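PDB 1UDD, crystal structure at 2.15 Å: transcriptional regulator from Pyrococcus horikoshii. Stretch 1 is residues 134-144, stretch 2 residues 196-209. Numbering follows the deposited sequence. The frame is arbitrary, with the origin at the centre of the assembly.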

# COMPACT_ATOMS: atom_id res chain seq x y z
N LEU A 134 9.15 8.49 15.32
CA LEU A 134 9.70 9.47 16.26
C LEU A 134 10.38 8.82 17.47
O LEU A 134 11.47 9.23 17.87
CB LEU A 134 8.59 10.43 16.69
CG LEU A 134 9.03 11.71 17.40
CD1 LEU A 134 10.04 12.49 16.52
CD2 LEU A 134 7.82 12.54 17.69
N PRO A 135 9.75 7.79 18.07
CA PRO A 135 10.45 7.21 19.22
C PRO A 135 11.85 6.81 18.78
O PRO A 135 12.82 7.01 19.50
CB PRO A 135 9.58 6.01 19.58
CG PRO A 135 8.17 6.50 19.20
CD PRO A 135 8.41 7.19 17.88
N CYS A 136 11.96 6.26 17.57
CA CYS A 136 13.28 5.86 17.04
C CYS A 136 14.26 7.03 17.03
O CYS A 136 15.23 7.05 17.79
CB CYS A 136 13.16 5.32 15.62
SG CYS A 136 14.73 5.35 14.71
N PHE A 137 14.00 8.00 16.16
CA PHE A 137 14.88 9.16 16.03
C PHE A 137 15.08 9.94 17.34
O PHE A 137 16.21 10.24 17.73
CB PHE A 137 14.34 10.13 14.96
CG PHE A 137 14.47 9.64 13.54
CD1 PHE A 137 13.53 8.77 13.00
CD2 PHE A 137 15.52 10.07 12.73
CE1 PHE A 137 13.63 8.34 11.67
CE2 PHE A 137 15.63 9.65 11.40
CZ PHE A 137 14.68 8.78 10.87
N TRP A 138 13.98 10.24 18.03
CA TRP A 138 14.03 11.03 19.26
C TRP A 138 14.70 10.37 20.47
O TRP A 138 15.56 10.99 21.10
CB TRP A 138 12.61 11.49 19.60
CG TRP A 138 12.51 12.60 20.61
CD1 TRP A 138 13.55 13.27 21.22
CD2 TRP A 138 11.30 13.16 21.15
NE1 TRP A 138 13.05 14.21 22.10
CE2 TRP A 138 11.68 14.16 22.08
CE3 TRP A 138 9.94 12.90 20.94
CZ2 TRP A 138 10.73 14.92 22.79
CZ3 TRP A 138 8.99 13.65 21.65
CH2 TRP A 138 9.40 14.65 22.56
N SER A 139 14.32 9.14 20.79
CA SER A 139 14.92 8.46 21.93
C SER A 139 16.43 8.29 21.82
O SER A 139 17.13 8.36 22.81
CB SER A 139 14.28 7.08 22.13
OG SER A 139 14.70 6.16 21.14
N TYR A 140 16.95 8.07 20.61
CA TYR A 140 18.39 7.90 20.45
C TYR A 140 19.14 9.17 20.81
O TYR A 140 20.25 9.13 21.34
CB TYR A 140 18.73 7.46 19.02
CG TYR A 140 18.76 5.95 18.85
CD1 TYR A 140 17.62 5.17 19.11
CD2 TYR A 140 19.95 5.29 18.53
CE1 TYR A 140 17.69 3.76 19.05
CE2 TYR A 140 20.02 3.90 18.47
CZ TYR A 140 18.90 3.14 18.74
OH TYR A 140 19.00 1.77 18.70
N ALA A 141 18.53 10.31 20.52
CA ALA A 141 19.14 11.59 20.85
C ALA A 141 19.02 11.84 22.36
O ALA A 141 19.97 12.30 22.99
CB ALA A 141 18.48 12.72 20.07
N GLU A 142 17.85 11.53 22.93
CA GLU A 142 17.62 11.75 24.36
C GLU A 142 18.51 10.85 25.21
O GLU A 142 18.97 11.25 26.27
CB GLU A 142 16.16 11.50 24.74
CG GLU A 142 15.19 12.59 24.35
CD GLU A 142 15.48 13.93 25.01
OE1 GLU A 142 15.93 13.96 26.17
OE2 GLU A 142 15.22 14.96 24.36
N ILE A 143 18.72 9.62 24.74
CA ILE A 143 19.56 8.68 25.46
C ILE A 143 20.99 9.24 25.54
O ILE A 143 21.59 9.25 26.60
CB ILE A 143 19.60 7.31 24.76
CG1 ILE A 143 18.23 6.61 24.85
CG2 ILE A 143 20.66 6.44 25.40
CD1 ILE A 143 18.15 5.29 24.04
N ALA A 144 21.51 9.71 24.41
CA ALA A 144 22.87 10.27 24.36
C ALA A 144 22.94 11.49 25.27
O ALA A 144 23.87 11.62 26.07
CB ALA A 144 23.25 10.65 22.94
N ILE A 196 0.30 5.16 18.94
CA ILE A 196 1.38 4.85 18.00
C ILE A 196 2.73 5.13 18.65
O ILE A 196 3.65 4.29 18.58
CB ILE A 196 1.30 5.69 16.72
CG1 ILE A 196 0.10 5.25 15.87
CG2 ILE A 196 2.57 5.49 15.91
CD1 ILE A 196 -0.27 6.24 14.78
N PHE A 197 2.86 6.30 19.27
CA PHE A 197 4.10 6.70 19.91
C PHE A 197 4.44 5.77 21.08
O PHE A 197 5.60 5.43 21.30
CB PHE A 197 4.00 8.14 20.44
CG PHE A 197 5.33 8.76 20.80
CD1 PHE A 197 6.09 9.43 19.83
CD2 PHE A 197 5.83 8.68 22.10
CE1 PHE A 197 7.33 10.01 20.16
CE2 PHE A 197 7.06 9.25 22.44
CZ PHE A 197 7.81 9.92 21.47
N ILE A 198 3.43 5.38 21.86
CA ILE A 198 3.69 4.50 22.99
C ILE A 198 4.12 3.11 22.51
O ILE A 198 4.97 2.45 23.12
CB ILE A 198 2.46 4.39 23.92
CG1 ILE A 198 2.38 5.65 24.78
CG2 ILE A 198 2.58 3.15 24.81
CD1 ILE A 198 1.14 5.71 25.69
N THR A 199 3.52 2.66 21.42
CA THR A 199 3.88 1.35 20.85
C THR A 199 5.33 1.40 20.40
O THR A 199 6.11 0.49 20.69
CB THR A 199 3.00 1.02 19.62
OG1 THR A 199 1.64 0.88 20.03
CG2 THR A 199 3.48 -0.26 18.93
N GLY A 200 5.69 2.48 19.71
CA GLY A 200 7.05 2.61 19.22
C GLY A 200 8.05 2.64 20.35
O GLY A 200 9.16 2.11 20.23
N SER A 201 7.66 3.28 21.46
CA SER A 201 8.52 3.40 22.63
C SER A 201 8.73 2.03 23.27
O SER A 201 9.83 1.70 23.72
CB SER A 201 7.91 4.37 23.65
OG SER A 201 7.75 5.66 23.07
N LYS A 202 7.66 1.23 23.32
CA LYS A 202 7.77 -0.12 23.89
C LYS A 202 8.72 -0.96 23.03
O LYS A 202 9.56 -1.69 23.55
CB LYS A 202 6.41 -0.80 23.97
CG LYS A 202 5.50 -0.21 25.03
CD LYS A 202 4.30 -1.10 25.21
CE LYS A 202 3.36 -0.57 26.27
NZ LYS A 202 2.23 -1.53 26.48
N PHE A 203 8.58 -0.84 21.71
CA PHE A 203 9.47 -1.59 20.82
C PHE A 203 10.92 -1.19 21.06
O PHE A 203 11.81 -2.04 21.04
CB PHE A 203 9.12 -1.34 19.36
CG PHE A 203 8.01 -2.21 18.84
CD1 PHE A 203 8.10 -3.60 18.92
CD2 PHE A 203 6.88 -1.64 18.25
CE1 PHE A 203 7.08 -4.41 18.40
CE2 PHE A 203 5.86 -2.45 17.73
CZ PHE A 203 5.96 -3.83 17.80
N GLU A 204 11.17 0.10 21.27
CA GLU A 204 12.53 0.56 21.52
C GLU A 204 13.11 -0.13 22.76
O GLU A 204 14.25 -0.59 22.75
CB GLU A 204 12.56 2.08 21.73
CG GLU A 204 12.57 2.92 20.45
CD GLU A 204 13.75 2.60 19.54
OE1 GLU A 204 14.83 2.24 20.05
OE2 GLU A 204 13.61 2.72 18.30
N LEU A 205 12.32 -0.19 23.82
CA LEU A 205 12.75 -0.82 25.06
C LEU A 205 12.97 -2.30 24.80
O LEU A 205 13.98 -2.88 25.22
CB LEU A 205 11.68 -0.61 26.15
CG LEU A 205 11.93 -1.20 27.54
CD1 LEU A 205 13.32 -0.86 28.03
CD2 LEU A 205 10.88 -0.66 28.50
N ALA A 206 12.04 -2.91 24.08
CA ALA A 206 12.12 -4.33 23.75
C ALA A 206 13.37 -4.61 22.93
O ALA A 206 14.00 -5.66 23.07
CB ALA A 206 10.88 -4.76 22.97
N PHE A 207 13.73 -3.67 22.06
CA PHE A 207 14.89 -3.85 21.21
C PHE A 207 16.17 -3.90 22.05
O PHE A 207 17.04 -4.74 21.81
CB PHE A 207 14.99 -2.71 20.19
CG PHE A 207 15.68 -3.10 18.92
CD1 PHE A 207 14.97 -3.73 17.89
CD2 PHE A 207 17.03 -2.81 18.72
CE1 PHE A 207 15.60 -4.06 16.68
CE2 PHE A 207 17.67 -3.13 17.53
CZ PHE A 207 16.95 -3.76 16.50
N TRP A 208 16.29 -3.01 23.02
CA TRP A 208 17.47 -3.01 23.86
C TRP A 208 17.48 -4.30 24.65
O TRP A 208 18.52 -4.94 24.80
CB TRP A 208 17.47 -1.80 24.81
CG TRP A 208 17.64 -0.50 24.09
CD1 TRP A 208 16.75 0.53 24.03
CD2 TRP A 208 18.79 -0.09 23.33
NE1 TRP A 208 17.26 1.56 23.29
CE2 TRP A 208 18.51 1.21 22.84
CE3 TRP A 208 20.02 -0.69 23.02
CZ2 TRP A 208 19.42 1.92 22.05
CZ3 TRP A 208 20.92 0.02 22.23
CH2 TRP A 208 20.62 1.32 21.76
N GLU A 209 16.31 -4.70 25.13
CA GLU A 209 16.18 -5.91 25.91
C GLU A 209 16.64 -7.14 25.15
O GLU A 209 17.34 -7.99 25.69
CB GLU A 209 14.73 -6.08 26.37
CG GLU A 209 14.49 -7.28 27.29
CD GLU A 209 15.40 -7.28 28.52
OE1 GLU A 209 15.62 -6.19 29.09
OE2 GLU A 209 15.88 -8.37 28.91
O HOH W 1 15.84 3.60 22.23
O HOH W 2 17.16 0.44 19.92

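Both stretches are helical, and their axes approach to 8.8 Å at a crossing angle of -56°. The backbones come nearest at P135 and S201, whose CA atoms lie 5.5 Å apart. G200 permits this approach: an ideal CB there would point toward the other helix and lie 2.9 Å from P135 CG, a clash.

P135 fills the resulting hollow as a knob among F197, G200, S201 and E204. Its ring, puckered C-gamma exo, puts CG 3.8 Å from the F197 ring centroid and 17° off the normal, a CH-pi contact over the face. F197 reaches this position through chi1 = -165° (t): its CA-CB bond points sideways, but the ring comes nearer, its edge meeting L134 (CD2 to F197 CE1, 3.6 Å). W138, also t, meets the ring rim to rim, planes at 65° and CE3 3.7 Å from F197 CZ; its NE1 donates within its own helix to E142 OE2 at 3.2 Å.

E204 is the reciprocal knob, among P135, C136, S139 and Y140. With chi1 and chi2 both m, OE1 lies 3.4 Å from Y140 CE1, near the tyrosine ring plane, and OE2 3.4 Å from C136 CA. No direct hydrogen bond joins the helices; water does. Water 1 donates to E204 OE1 (2.8 Å) and S139 OG (3.0 Å) and accepts from W208 NE1 (2.7 Å). At chi1 = 73° (p), S139 OG donates to P135 O at 2.6 Å; with its proton spent there, it meets water 1 as an acceptor. Water 2 links E204 OE1 (2.9 Å) to Y140 OH (2.6 Å).

Y140 also starts sideways, but at chi1 = -91°, off-well, its end comes nearer: CZ lies 3.6 Å from W208 CZ2, the ring planes at 28° but slid apart. W208 points toward stretch 1 (chi1 -68°, m; chi2 117°); I143 (m, t) brings CD1 4.1 Å from W208 CZ2.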